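Local coordinates for glucose-6-phosphate isomerase (Thermus thermophilus, PDB 1ZZG), which probably catalyses the reversible isomerisation of glucose 6-phosphate to fructose 6-phosphate, a step shared by glycolysis and gluconeogenesis, at residues L230-L235 against Y362-P367; T219-L224 against L381-A386; H96-V101 against L107-T112. One frame throughout, in Å; residues are numbered along the deposited sequence.

Contact 1 of 3, residues L230-L235 against Y362-P367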
ATOM      1  N   LEU A 230     -22.886  10.991   9.364  1.00 25.00           N
ATOM      2  CA  LEU A 230     -23.330  10.556  10.695  1.00 25.27           C
ATOM      3  C   LEU A 230     -23.733   9.081  10.638  1.00 24.18           C
ATOM      4  O   LEU A 230     -23.609   8.359  11.623  1.00 25.04           O
ATOM      5  CB  LEU A 230     -24.523  11.387  11.184  1.00 24.80           C
ATOM      6  CG  LEU A 230     -24.207  12.743  11.813  1.00 25.26           C
ATOM      7  CD1 LEU A 230     -25.506  13.455  12.137  1.00 25.51           C
ATOM      8  CD2 LEU A 230     -23.367  12.553  13.074  1.00 22.69           C
ATOM      9  N   LYS A 231     -24.216   8.641   9.478  1.00 24.76           N
ATOM     10  CA  LYS A 231     -24.617   7.249   9.308  1.00 24.56           C
ATOM     11  C   LYS A 231     -23.423   6.301   9.339  1.00 25.85           C
ATOM     12  O   LYS A 231     -23.457   5.276  10.031  1.00 25.48           O
ATOM     13  CB  LYS A 231     -25.369   7.059   7.993  1.00 25.90           C
ATOM     14  CG  LYS A 231     -26.755   7.665   7.973  1.00 26.75           C
ATOM     15  CD  LYS A 231     -27.493   7.238   6.717  1.00 28.67           C
ATOM     16  CE  LYS A 231     -28.871   7.857   6.641  1.00 29.30           C
ATOM     17  NZ  LYS A 231     -29.630   7.306   5.491  1.00 27.27           N
ATOM     18  N   THR A 232     -22.372   6.629   8.584  1.00 24.45           N
ATOM     19  CA  THR A 232     -21.190   5.766   8.562  1.00 23.93           C
ATOM     20  C   THR A 232     -20.440   5.880   9.884  1.00 22.40           C
ATOM     21  O   THR A 232     -19.789   4.930  10.318  1.00 23.39           O
ATOM     22  CB  THR A 232     -20.249   6.088   7.365  1.00 22.97           C
ATOM     23  OG1 THR A 232     -19.838   7.460   7.412  1.00 23.21           O
ATOM     24  CG2 THR A 232     -20.972   5.815   6.044  1.00 22.83           C
ATOM     25  N   ALA A 233     -20.540   7.041  10.532  1.00 23.08           N
ATOM     26  CA  ALA A 233     -19.898   7.220  11.830  1.00 21.75           C
ATOM     27  C   ALA A 233     -20.560   6.209  12.772  1.00 22.54           C
ATOM     28  O   ALA A 233     -19.891   5.537  13.560  1.00 21.57           O
ATOM     29  CB  ALA A 233     -20.119   8.630  12.337  1.00 23.01           C
ATOM     30  N   LEU A 234     -21.883   6.103  12.677  1.00 22.49           N
ATOM     31  CA  LEU A 234     -22.627   5.162  13.511  1.00 22.66           C
ATOM     32  C   LEU A 234     -22.157   3.735  13.233  1.00 23.32           C
ATOM     33  O   LEU A 234     -21.907   2.963  14.158  1.00 24.67           O
ATOM     34  CB  LEU A 234     -24.131   5.261  13.237  1.00 23.61           C
ATOM     35  CG  LEU A 234     -24.999   4.259  14.010  1.00 24.33           C
ATOM     36  CD1 LEU A 234     -24.864   4.521  15.509  1.00 25.41           C
ATOM     37  CD2 LEU A 234     -26.454   4.376  13.572  1.00 25.26           C
ATOM     38  N   LEU A 235     -22.042   3.388  11.955  1.00 23.97           N
ATOM     39  CA  LEU A 235     -21.600   2.051  11.577  1.00 25.30           C
ATOM     40  C   LEU A 235     -20.279   1.716  12.261  1.00 24.71           C
ATOM     41  O   LEU A 235     -20.160   0.680  12.906  1.00 26.54           O
ATOM     42  CB  LEU A 235     -21.446   1.941  10.056  1.00 24.60           C
ATOM     43  CG  LEU A 235     -22.736   1.860   9.232  1.00 25.68           C
ATOM     44  CD1 LEU A 235     -22.407   1.973   7.754  1.00 27.73           C
ATOM     45  CD2 LEU A 235     -23.451   0.541   9.517  1.00 27.20           C
ATOM     46  N   TYR A 362     -20.588  -3.044   4.389  1.00 25.90           N
ATOM     47  CA  TYR A 362     -21.459  -2.056   3.772  1.00 27.21           C
ATOM     48  C   TYR A 362     -20.683  -1.444   2.621  1.00 27.86           C
ATOM     49  O   TYR A 362     -19.473  -1.650   2.503  1.00 28.77           O
ATOM     50  CB  TYR A 362     -21.871  -0.975   4.786  1.00 26.89           C
ATOM     51  CG  TYR A 362     -20.749  -0.095   5.299  1.00 25.10           C
ATOM     52  CD1 TYR A 362     -20.415   1.095   4.652  1.00 26.22           C
ATOM     53  CD2 TYR A 362     -20.037  -0.442   6.449  1.00 24.97           C
ATOM     54  CE1 TYR A 362     -19.403   1.922   5.141  1.00 25.02           C
ATOM     55  CE2 TYR A 362     -19.022   0.377   6.947  1.00 23.16           C
ATOM     56  CZ  TYR A 362     -18.715   1.554   6.290  1.00 25.99           C
ATOM     57  OH  TYR A 362     -17.744   2.373   6.792  1.00 25.00           O
ATOM     58  N   ALA A 363     -21.368  -0.695   1.768  1.00 26.43           N
ATOM     59  CA  ALA A 363     -20.701  -0.099   0.627  1.00 27.19           C
ATOM     60  C   ALA A 363     -21.030   1.362   0.428  1.00 27.16           C
ATOM     61  O   ALA A 363     -22.123   1.820   0.757  1.00 27.53           O
ATOM     62  CB  ALA A 363     -21.051  -0.878  -0.645  1.00 26.31           C
ATOM     63  N   LEU A 364     -20.057   2.087  -0.109  1.00 26.89           N
ATOM     64  CA  LEU A 364     -20.217   3.494  -0.424  1.00 26.80           C
ATOM     65  C   LEU A 364     -20.025   3.580  -1.927  1.00 26.52           C
ATOM     66  O   LEU A 364     -18.953   3.270  -2.445  1.00 26.60           O
ATOM     67  CB  LEU A 364     -19.165   4.340   0.296  1.00 28.29           C
ATOM     68  CG  LEU A 364     -19.431   4.636   1.772  1.00 29.27           C
ATOM     69  CD1 LEU A 364     -18.238   5.360   2.380  1.00 29.64           C
ATOM     70  CD2 LEU A 364     -20.688   5.478   1.899  1.00 29.79           C
ATOM     71  N   PHE A 365     -21.077   3.976  -2.632  1.00 26.20           N
ATOM     72  CA  PHE A 365     -21.020   4.085  -4.082  1.00 26.85           C
ATOM     73  C   PHE A 365     -20.716   5.500  -4.557  1.00 28.01           C
ATOM     74  O   PHE A 365     -21.257   6.475  -4.036  1.00 28.85           O
ATOM     75  CB  PHE A 365     -22.346   3.607  -4.694  1.00 26.29           C
ATOM     76  CG  PHE A 365     -22.549   2.118  -4.618  1.00 26.18           C
ATOM     77  CD1 PHE A 365     -22.045   1.279  -5.614  1.00 26.31           C
ATOM     78  CD2 PHE A 365     -23.212   1.548  -3.535  1.00 27.31           C
ATOM     79  CE1 PHE A 365     -22.200  -0.106  -5.530  1.00 25.83           C
ATOM     80  CE2 PHE A 365     -23.372   0.159  -3.440  1.00 27.48           C
ATOM     81  CZ  PHE A 365     -22.864  -0.668  -4.440  1.00 26.79           C
ATOM     82  N   LEU A 366     -19.828   5.591  -5.542  1.00 27.73           N
ATOM     83  CA  LEU A 366     -19.439   6.850  -6.160  1.00 29.02           C
ATOM     84  C   LEU A 366     -19.987   6.794  -7.579  1.00 29.21           C
ATOM     85  O   LEU A 366     -19.907   5.760  -8.237  1.00 29.93           O
ATOM     86  CB  LEU A 366     -17.914   6.980  -6.242  1.00 32.22           C
ATOM     87  CG  LEU A 366     -17.107   7.501  -5.056  1.00 35.45           C
ATOM     88  CD1 LEU A 366     -17.502   6.779  -3.784  1.00 36.32           C
ATOM     89  CD2 LEU A 366     -15.626   7.306  -5.360  1.00 36.51           C
ATOM     90  N   PRO A 367     -20.554   7.903  -8.071  1.00 29.43           N
ATOM     91  CA  PRO A 367     -21.084   7.873  -9.438  1.00 28.46           C
ATOM     92  C   PRO A 367     -19.989   7.482 -10.432  1.00 28.74           C
ATOM     93  O   PRO A 367     -20.236   6.785 -11.411  1.00 27.75           O
ATOM     94  CB  PRO A 367     -21.574   9.300  -9.642  1.00 28.64           C
ATOM     95  CG  PRO A 367     -22.051   9.677  -8.260  1.00 30.21           C
ATOM     96  CD  PRO A 367     -20.944   9.141  -7.371  1.00 28.36           C
TER
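One face of the Tyr362 ring is covered by a methyl group of Leu235, whose CD1 stands 3.5 Å from the ring centroid and only 9° off the normal, a CH-pi contact. The methyl is almost centred, since all six ring carbons lie within 4.0 Å of Leu235 CD1 and the nearest, Tyr362 CG, is at 3.6 Å. Thr232 reaches the same ring obliquely, with its CG2 4.3 Å from Tyr362 CE1. The ring can be met in this way because Tyr362 carries CG between its backbone N and carbonyl carbon (chi1 66°), which turns a face of the phenol ring to helix 228-238, its long axis running across the helix. Two residues on, Leu364 adds a looser apolar touch, its CD2 being 4.2 Å from Thr232 CG2. The two branches of Thr232 have separate roles: CG2 meets Tyr362 and Leu364, while OG1 is hydrogen-bonded to Gln384 and His380. All four touching residues are buried. The axes of the short helix and strand segments run nearly antiparallel, at 155°, and come no closer than 11.3 Å, a gap bridged by side chains alone. Helix 228-238 here lies against strand 360-366, which runs between strands 3-5 and 306-313 in the mixed sheet; Leu4 of the first packs on Tyr362 and Leu364, Leu307 and Ala309 of the second touch Tyr362, and Phe12 of helix 12-18 packs on Leu235.

Contact 2 of 3, residues T219-L224 against L381-A386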
ATOM      1  N   THR A 219     -24.084  17.464   3.544  1.00 24.80           N
ATOM      2  CA  THR A 219     -24.580  16.231   4.134  1.00 23.91           C
ATOM      3  C   THR A 219     -24.281  16.194   5.630  1.00 23.78           C
ATOM      4  O   THR A 219     -25.073  15.681   6.412  1.00 24.20           O
ATOM      5  CB  THR A 219     -23.967  14.973   3.445  1.00 24.18           C
ATOM      6  OG1 THR A 219     -22.565  14.888   3.726  1.00 25.34           O
ATOM      7  CG2 THR A 219     -24.164  15.048   1.941  1.00 22.91           C
ATOM      8  N   ALA A 220     -23.147  16.756   6.035  1.00 23.99           N
ATOM      9  CA  ALA A 220     -22.780  16.760   7.447  1.00 24.13           C
ATOM     10  C   ALA A 220     -23.770  17.568   8.286  1.00 25.07           C
ATOM     11  O   ALA A 220     -23.945  17.301   9.476  1.00 23.43           O
ATOM     12  CB  ALA A 220     -21.371  17.318   7.625  1.00 22.89           C
ATOM     13  N   LEU A 221     -24.414  18.553   7.664  1.00 24.39           N
ATOM     14  CA  LEU A 221     -25.381  19.401   8.358  1.00 25.50           C
ATOM     15  C   LEU A 221     -26.837  19.038   8.065  1.00 25.50           C
ATOM     16  O   LEU A 221     -27.754  19.653   8.604  1.00 25.95           O
ATOM     17  CB  LEU A 221     -25.142  20.867   7.982  1.00 24.69           C
ATOM     18  CG  LEU A 221     -24.237  21.719   8.881  1.00 29.22           C
ATOM     19  CD1 LEU A 221     -25.000  22.119  10.132  1.00 27.53           C
ATOM     20  CD2 LEU A 221     -22.972  20.960   9.230  1.00 27.66           C
ATOM     21  N   ALA A 222     -27.047  18.030   7.226  1.00 26.57           N
ATOM     22  CA  ALA A 222     -28.395  17.614   6.856  1.00 25.87           C
ATOM     23  C   ALA A 222     -29.146  16.816   7.926  1.00 26.80           C
ATOM     24  O   ALA A 222     -28.558  16.351   8.908  1.00 25.13           O
ATOM     25  CB  ALA A 222     -28.336  16.802   5.561  1.00 26.04           C
ATOM     26  N   PRO A 223     -30.475  16.662   7.749  1.00 26.44           N
ATOM     27  CA  PRO A 223     -31.283  15.904   8.706  1.00 27.62           C
ATOM     28  C   PRO A 223     -30.632  14.523   8.797  1.00 28.56           C
ATOM     29  O   PRO A 223     -30.060  14.048   7.811  1.00 26.93           O
ATOM     30  CB  PRO A 223     -32.652  15.845   8.033  1.00 27.70           C
ATOM     31  CG  PRO A 223     -32.710  17.114   7.275  1.00 28.31           C
ATOM     32  CD  PRO A 223     -31.321  17.208   6.673  1.00 27.26           C
ATOM     33  N   LEU A 224     -30.726  13.893   9.964  1.00 29.36           N
ATOM     34  CA  LEU A 224     -30.122  12.581  10.197  1.00 31.15           C
ATOM     35  C   LEU A 224     -30.249  11.599   9.030  1.00 32.51           C
ATOM     36  O   LEU A 224     -29.258  11.007   8.601  1.00 29.81           O
ATOM     37  CB  LEU A 224     -30.711  11.947  11.460  1.00 31.45           C
ATOM     38  CG  LEU A 224     -30.091  10.608  11.882  1.00 31.33           C
ATOM     39  CD1 LEU A 224     -28.617  10.798  12.219  1.00 32.39           C
ATOM     40  CD2 LEU A 224     -30.839  10.057  13.083  1.00 32.69           C
ATOM     41  N   LEU A 381     -15.356  11.438   4.754  1.00 20.29           N
ATOM     42  CA  LEU A 381     -14.600  10.636   5.707  1.00 17.47           C
ATOM     43  C   LEU A 381     -14.001  11.481   6.820  1.00 18.51           C
ATOM     44  O   LEU A 381     -13.898  11.027   7.963  1.00 19.18           O
ATOM     45  CB  LEU A 381     -13.512   9.842   4.981  1.00 17.36           C
ATOM     46  CG  LEU A 381     -14.117   8.766   4.068  1.00 18.26           C
ATOM     47  CD1 LEU A 381     -13.053   8.180   3.158  1.00 17.54           C
ATOM     48  CD2 LEU A 381     -14.762   7.677   4.922  1.00 17.75           C
ATOM     49  N   MET A 382     -13.609  12.710   6.500  1.00 18.44           N
ATOM     50  CA  MET A 382     -13.059  13.575   7.527  1.00 20.28           C
ATOM     51  C   MET A 382     -14.164  13.901   8.535  1.00 20.13           C
ATOM     52  O   MET A 382     -13.910  13.931   9.736  1.00 20.57           O
ATOM     53  CB  MET A 382     -12.461  14.843   6.905  1.00 18.87           C
ATOM     54  CG  MET A 382     -11.132  14.565   6.205  1.00 21.14           C
ATOM     55  SD  MET A 382     -10.244  16.023   5.572  1.00 24.07           S
ATOM     56  CE  MET A 382     -10.859  16.088   3.885  1.00 20.97           C
ATOM     57  N   TRP A 383     -15.387  14.125   8.050  1.00 20.52           N
ATOM     58  CA  TRP A 383     -16.512  14.406   8.943  1.00 21.19           C
ATOM     59  C   TRP A 383     -16.804  13.165   9.779  1.00 21.30           C
ATOM     60  O   TRP A 383     -16.998  13.249  10.991  1.00 20.98           O
ATOM     61  CB  TRP A 383     -17.770  14.778   8.156  1.00 21.40           C
ATOM     62  CG  TRP A 383     -17.848  16.212   7.779  1.00 21.56           C
ATOM     63  CD1 TRP A 383     -17.583  16.754   6.555  1.00 23.11           C
ATOM     64  CD2 TRP A 383     -18.244  17.300   8.626  1.00 22.71           C
ATOM     65  NE1 TRP A 383     -17.795  18.116   6.583  1.00 24.55           N
ATOM     66  CE2 TRP A 383     -18.201  18.476   7.842  1.00 23.00           C
ATOM     67  CE3 TRP A 383     -18.634  17.394   9.971  1.00 21.33           C
ATOM     68  CZ2 TRP A 383     -18.533  19.735   8.356  1.00 22.87           C
ATOM     69  CZ3 TRP A 383     -18.968  18.652  10.485  1.00 20.11           C
ATOM     70  CH2 TRP A 383     -18.912  19.802   9.676  1.00 19.79           C
ATOM     71  N   GLN A 384     -16.853  12.016   9.112  1.00 20.33           N
ATOM     72  CA  GLN A 384     -17.098  10.748   9.788  1.00 21.85           C
ATOM     73  C   GLN A 384     -16.129  10.616  10.946  1.00 21.98           C
ATOM     74  O   GLN A 384     -16.517  10.302  12.065  1.00 21.20           O
ATOM     75  CB  GLN A 384     -16.879   9.586   8.819  1.00 23.40           C
ATOM     76  CG  GLN A 384     -16.720   8.229   9.485  1.00 22.09           C
ATOM     77  CD  GLN A 384     -16.431   7.135   8.478  1.00 24.00           C
ATOM     78  OE1 GLN A 384     -17.269   6.816   7.638  1.00 25.23           O
ATOM     79  NE2 GLN A 384     -15.231   6.559   8.550  1.00 22.77           N
ATOM     80  N   THR A 385     -14.856  10.869  10.660  1.00 21.76           N
ATOM     81  CA  THR A 385     -13.810  10.775  11.664  1.00 21.24           C
ATOM     82  C   THR A 385     -13.987  11.787  12.800  1.00 21.94           C
ATOM     83  O   THR A 385     -13.819  11.442  13.974  1.00 23.07           O
ATOM     84  CB  THR A 385     -12.427  10.956  11.010  1.00 22.36           C
ATOM     85  OG1 THR A 385     -12.256   9.965   9.984  1.00 21.95           O
ATOM     86  CG2 THR A 385     -11.324  10.808  12.045  1.00 21.19           C
ATOM     87  N   ALA A 386     -14.327  13.028  12.462  1.00 21.58           N
ATOM     88  CA  ALA A 386     -14.526  14.046  13.494  1.00 21.67           C
ATOM     89  C   ALA A 386     -15.720  13.668  14.381  1.00 21.39           C
ATOM     90  O   ALA A 386     -15.661  13.818  15.602  1.00 22.09           O
ATOM     91  CB  ALA A 386     -14.741  15.426  12.855  1.00 21.65           C
TER
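Ala220 and Trp383 are the residues whose CA atoms come nearest across the two segments, 6.9 Å from Ala220 CA to Trp383 CA. The first lies in the last turn of helix 206-221, after which the chain passes into a loop through Ala222 and Pro223; the second sits inside the long helix 371-391, where residues 381-386 keep regular helical bonding.

Across the contact, the methyl of Ala220 sits over one face of the indole, closest to the CD2-CE2 bond shared by its two rings. Its CB is 3.4 Å from the centroid of the six-membered ring of Trp383, 18° off the normal, and Ala220 CB comes within 3.3 Å of Trp383 CD2, a tight CH-pi contact. Trp383 CG is anti to its own carbonyl carbon (chi1 -85°), which directs the indole to helix 206-221, and chi2 of 102° turns its face to Ala220. Leu221 approaches obliquely, its CD2 4.2 Å from Trp383 CH2. Trp383 NE1 is hydrogen-bonded to Asn217 OD1, one turn before Leu221, so the same helix holds the indole by its N-H and by its face. A leucine in place of Trp383 would probably leave Asn217 without its N-H partner and the Ala220 methyl without the flat surface it rests on. Trp43 meets Trp383 edge-to-face, and Pro229 and Leu30 also touch it. This is helix-helix packing through a buried tryptophan, joining helices 206-221 and 371-391 of the phosphoglucose isomerase fold, away from the predicted catalytic residues.

Contact 3 of 3, residues H96-V101 against L107-T112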
ATOM      1  N   HIS A  96       7.281  12.784  -8.018  1.00 24.68           N
ATOM      2  CA  HIS A  96       8.235  12.005  -7.231  1.00 26.03           C
ATOM      3  C   HIS A  96       8.017  12.412  -5.784  1.00 25.32           C
ATOM      4  O   HIS A  96       8.050  13.597  -5.453  1.00 24.34           O
ATOM      5  CB  HIS A  96       9.656  12.340  -7.681  1.00 26.32           C
ATOM      6  CG  HIS A  96       9.839  12.271  -9.166  1.00 28.14           C
ATOM      7  ND1 HIS A  96       9.927  11.078  -9.851  1.00 27.10           N
ATOM      8  CD2 HIS A  96       9.890  13.247 -10.104  1.00 27.17           C
ATOM      9  CE1 HIS A  96      10.024  11.321 -11.146  1.00 27.70           C
ATOM     10  NE2 HIS A  96      10.003  12.630 -11.327  1.00 27.25           N
ATOM     11  N   TYR A  97       7.802  11.428  -4.920  1.00 24.03           N
ATOM     12  CA  TYR A  97       7.516  11.707  -3.521  1.00 24.56           C
ATOM     13  C   TYR A  97       8.622  11.321  -2.552  1.00 25.29           C
ATOM     14  O   TYR A  97       8.953  10.142  -2.404  1.00 26.87           O
ATOM     15  CB  TYR A  97       6.217  10.992  -3.128  1.00 24.95           C
ATOM     16  CG  TYR A  97       5.015  11.430  -3.942  1.00 25.54           C
ATOM     17  CD1 TYR A  97       4.219  12.499  -3.523  1.00 25.85           C
ATOM     18  CD2 TYR A  97       4.700  10.811  -5.153  1.00 24.69           C
ATOM     19  CE1 TYR A  97       3.144  12.945  -4.288  1.00 23.36           C
ATOM     20  CE2 TYR A  97       3.615  11.251  -5.930  1.00 23.96           C
ATOM     21  CZ  TYR A  97       2.845  12.320  -5.489  1.00 24.10           C
ATOM     22  OH  TYR A  97       1.786  12.779  -6.244  1.00 22.97           O
ATOM     23  N   LEU A  98       9.201  12.323  -1.901  1.00 25.14           N
ATOM     24  CA  LEU A  98      10.237  12.069  -0.914  1.00 24.13           C
ATOM     25  C   LEU A  98       9.546  12.005   0.445  1.00 24.56           C
ATOM     26  O   LEU A  98       9.526  12.981   1.204  1.00 23.02           O
ATOM     27  CB  LEU A  98      11.300  13.171  -0.920  1.00 23.47           C
ATOM     28  CG  LEU A  98      12.672  12.699  -1.411  1.00 26.48           C
ATOM     29  CD1 LEU A  98      12.620  12.512  -2.934  1.00 25.46           C
ATOM     30  CD2 LEU A  98      13.754  13.717  -1.031  1.00 24.64           C
ATOM     31  N   ASP A  99       8.951  10.845   0.714  1.00 24.69           N
ATOM     32  CA  ASP A  99       8.241  10.570   1.961  1.00 24.21           C
ATOM     33  C   ASP A  99       9.045   9.501   2.693  1.00 25.39           C
ATOM     34  O   ASP A  99       8.497   8.597   3.326  1.00 24.07           O
ATOM     35  CB  ASP A  99       6.835  10.052   1.651  1.00 24.55           C
ATOM     36  CG  ASP A  99       6.848   8.813   0.769  1.00 26.95           C
ATOM     37  OD1 ASP A  99       7.906   8.528   0.165  1.00 28.01           O
ATOM     38  OD2 ASP A  99       5.803   8.126   0.672  1.00 25.87           O
ATOM     39  N   HIS A 100      10.363   9.617   2.587  1.00 23.97           N
ATOM     40  CA  HIS A 100      11.272   8.661   3.206  1.00 24.89           C
ATOM     41  C   HIS A 100      12.669   9.275   3.156  1.00 25.00           C
ATOM     42  O   HIS A 100      12.871  10.336   2.555  1.00 25.65           O
ATOM     43  CB  HIS A 100      11.258   7.371   2.396  1.00 23.28           C
ATOM     44  CG  HIS A 100      11.857   7.531   1.036  1.00 24.82           C
ATOM     45  ND1 HIS A 100      13.216   7.467   0.813  1.00 24.15           N
ATOM     46  CD2 HIS A 100      11.294   7.840  -0.155  1.00 23.68           C
ATOM     47  CE1 HIS A 100      13.462   7.730  -0.457  1.00 25.74           C
ATOM     48  NE2 HIS A 100      12.313   7.961  -1.067  1.00 25.25           N
ATOM     49  N   VAL A 101      13.636   8.608   3.776  1.00 25.59           N
ATOM     50  CA  VAL A 101      15.001   9.112   3.781  1.00 26.27           C
ATOM     51  C   VAL A 101      16.035   8.055   3.388  1.00 27.07           C
ATOM     52  O   VAL A 101      17.211   8.185   3.720  1.00 26.72           O
ATOM     53  CB  VAL A 101      15.366   9.697   5.166  1.00 26.44           C
ATOM     54  CG1 VAL A 101      14.549  10.961   5.425  1.00 26.21           C
ATOM     55  CG2 VAL A 101      15.086   8.671   6.251  1.00 27.59           C
ATOM     56  N   LEU A 107      19.152   9.238  -4.447  1.00 28.34           N
ATOM     57  CA  LEU A 107      20.341   9.366  -5.280  1.00 30.01           C
ATOM     58  C   LEU A 107      19.962   9.096  -6.740  1.00 30.44           C
ATOM     59  O   LEU A 107      20.494   9.717  -7.659  1.00 28.70           O
ATOM     60  CB  LEU A 107      21.385   8.360  -4.800  1.00 33.39           C
ATOM     61  CG  LEU A 107      22.855   8.764  -4.665  1.00 36.50           C
ATOM     62  CD1 LEU A 107      23.000  10.155  -4.068  1.00 37.13           C
ATOM     63  CD2 LEU A 107      23.538   7.728  -3.784  1.00 37.03           C
ATOM     64  N   ARG A 108      19.030   8.168  -6.940  1.00 29.93           N
ATOM     65  CA  ARG A 108      18.561   7.816  -8.277  1.00 31.93           C
ATOM     66  C   ARG A 108      17.894   9.038  -8.903  1.00 31.00           C
ATOM     67  O   ARG A 108      18.133   9.355 -10.072  1.00 30.87           O
ATOM     68  CB  ARG A 108      17.556   6.665  -8.194  1.00 34.26           C
ATOM     69  CG  ARG A 108      17.258   5.971  -9.515  1.00 40.25           C
ATOM     70  CD  ARG A 108      16.182   4.905  -9.312  1.00 44.78           C
ATOM     71  NE  ARG A 108      16.040   4.008 -10.455  1.00 50.42           N
ATOM     72  CZ  ARG A 108      16.891   3.030 -10.759  1.00 53.00           C
ATOM     73  NH1 ARG A 108      17.960   2.813 -10.000  1.00 53.40           N
ATOM     74  NH2 ARG A 108      16.669   2.266 -11.823  1.00 53.71           N
ATOM     75  N   LEU A 109      17.059   9.719  -8.120  1.00 29.22           N
ATOM     76  CA  LEU A 109      16.373  10.914  -8.589  1.00 27.63           C
ATOM     77  C   LEU A 109      17.377  12.012  -8.912  1.00 27.97           C
ATOM     78  O   LEU A 109      17.275  12.663  -9.948  1.00 29.39           O
ATOM     79  CB  LEU A 109      15.389  11.421  -7.531  1.00 28.16           C
ATOM     80  CG  LEU A 109      14.128  10.586  -7.279  1.00 30.13           C
ATOM     81  CD1 LEU A 109      13.307  11.227  -6.166  1.00 29.15           C
ATOM     82  CD2 LEU A 109      13.305  10.496  -8.555  1.00 30.55           C
ATOM     83  N   LEU A 110      18.350  12.214  -8.032  1.00 28.15           N
ATOM     84  CA  LEU A 110      19.361  13.247  -8.262  1.00 30.67           C
ATOM     85  C   LEU A 110      20.141  12.993  -9.551  1.00 32.07           C
ATOM     86  O   LEU A 110      20.592  13.931 -10.215  1.00 32.15           O
ATOM     87  CB  LEU A 110      20.338  13.314  -7.088  1.00 29.39           C
ATOM     88  CG  LEU A 110      19.732  13.728  -5.744  1.00 30.31           C
ATOM     89  CD1 LEU A 110      20.809  13.720  -4.675  1.00 30.78           C
ATOM     90  CD2 LEU A 110      19.105  15.110  -5.872  1.00 29.19           C
ATOM     91  N   ARG A 111      20.282  11.721  -9.906  1.00 31.99           N
ATOM     92  CA  ARG A 111      21.021  11.338 -11.100  1.00 32.49           C
ATOM     93  C   ARG A 111      20.198  11.201 -12.378  1.00 32.68           C
ATOM     94  O   ARG A 111      20.764  11.165 -13.470  1.00 33.57           O
ATOM     95  CB  ARG A 111      21.771  10.032 -10.832  1.00 32.77           C
ATOM     96  CG  ARG A 111      22.887  10.184  -9.820  1.00 32.64           C
ATOM     97  CD  ARG A 111      23.374   8.847  -9.288  1.00 32.13           C
ATOM     98  NE  ARG A 111      24.500   9.039  -8.379  1.00 33.86           N
ATOM     99  CZ  ARG A 111      24.988   8.106  -7.570  1.00 32.47           C
ATOM    100  NH1 ARG A 111      24.452   6.897  -7.545  1.00 32.35           N
ATOM    101  NH2 ARG A 111      26.013   8.389  -6.779  1.00 35.43           N
ATOM    102  N   THR A 112      18.874  11.134 -12.263  1.00 31.94           N
ATOM    103  CA  THR A 112      18.042  10.983 -13.456  1.00 32.48           C
ATOM    104  C   THR A 112      17.166  12.189 -13.813  1.00 32.79           C
ATOM    105  O   THR A 112      16.750  12.333 -14.960  1.00 34.12           O
ATOM    106  CB  THR A 112      17.139   9.735 -13.348  1.00 33.19           C
ATOM    107  OG1 THR A 112      16.352   9.811 -12.153  1.00 34.28           O
ATOM    108  CG2 THR A 112      17.986   8.467 -13.316  1.00 34.13           C
TER
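Leu109 points its two methyl groups from helix 103-112 at two side chains on strand 94-98, His96 and Leu98. Strand and helix follow each other in the chain and form a beta-alpha unit at the margin of the five-stranded parallel sheet, part of the SIS-type architecture of this family; strand 94-98 is outermost, next to strand 68-72, in this chain. The two methyls divide the work. The side chains of Leu109 and Leu98 come from opposite directions, and Leu109 CD1 meets Leu98 CD1 at 3.5 Å, whereas CD2 of Leu109 leans toward the imidazole, lying 3.7 Å from His96 ND1 and 3.9 Å from His96 CG. That second approach is oblique to the ring. The methylene of His96 joins in as well, its CB being 4.1 Å from Leu109 CD1. In Leu109, CG lies anti to the carbonyl carbon (chi1 -71°), and chi2 near 178° extends CD1 toward Leu98, leaving CD2 on the side of His96. On the strand, His96 and Leu98 lie two residues apart and both direct their CB atoms at the helix. Leu98 is the centre of an inverse gamma turn, where the chain leaves the strand. Its side chain also touches Ile106 and, on helix 130-147, Phe139. The imidazole is tethered at its other nitrogen, where His96 NE2 is hydrogen-bonded to Asp68 OD1 on the adjoining strand.

From the N terminus, contact 3 comes first and closes a short loop: strand 94-98, at the edge of the five-stranded parallel sheet, leads through a short connection to helix 103-112. It is complete before the others open. Contact 2 then begins at helix 206-221 and contact 1 at helix 228-238; contact 1 closes at strand 360-366 and contact 2 at helix 371-391, so the smaller loop lies within the larger. Their centres are about 11 Å apart, and they touch where Ala233 CB packs on Gln384 O. Contact 1 ties helix 228-238 to the mixed sheet, contact 2 helix 206-221 to helix 371-391. Contact 3 lies about 37 Å from contact 1, centre to centre, across the chain's centre.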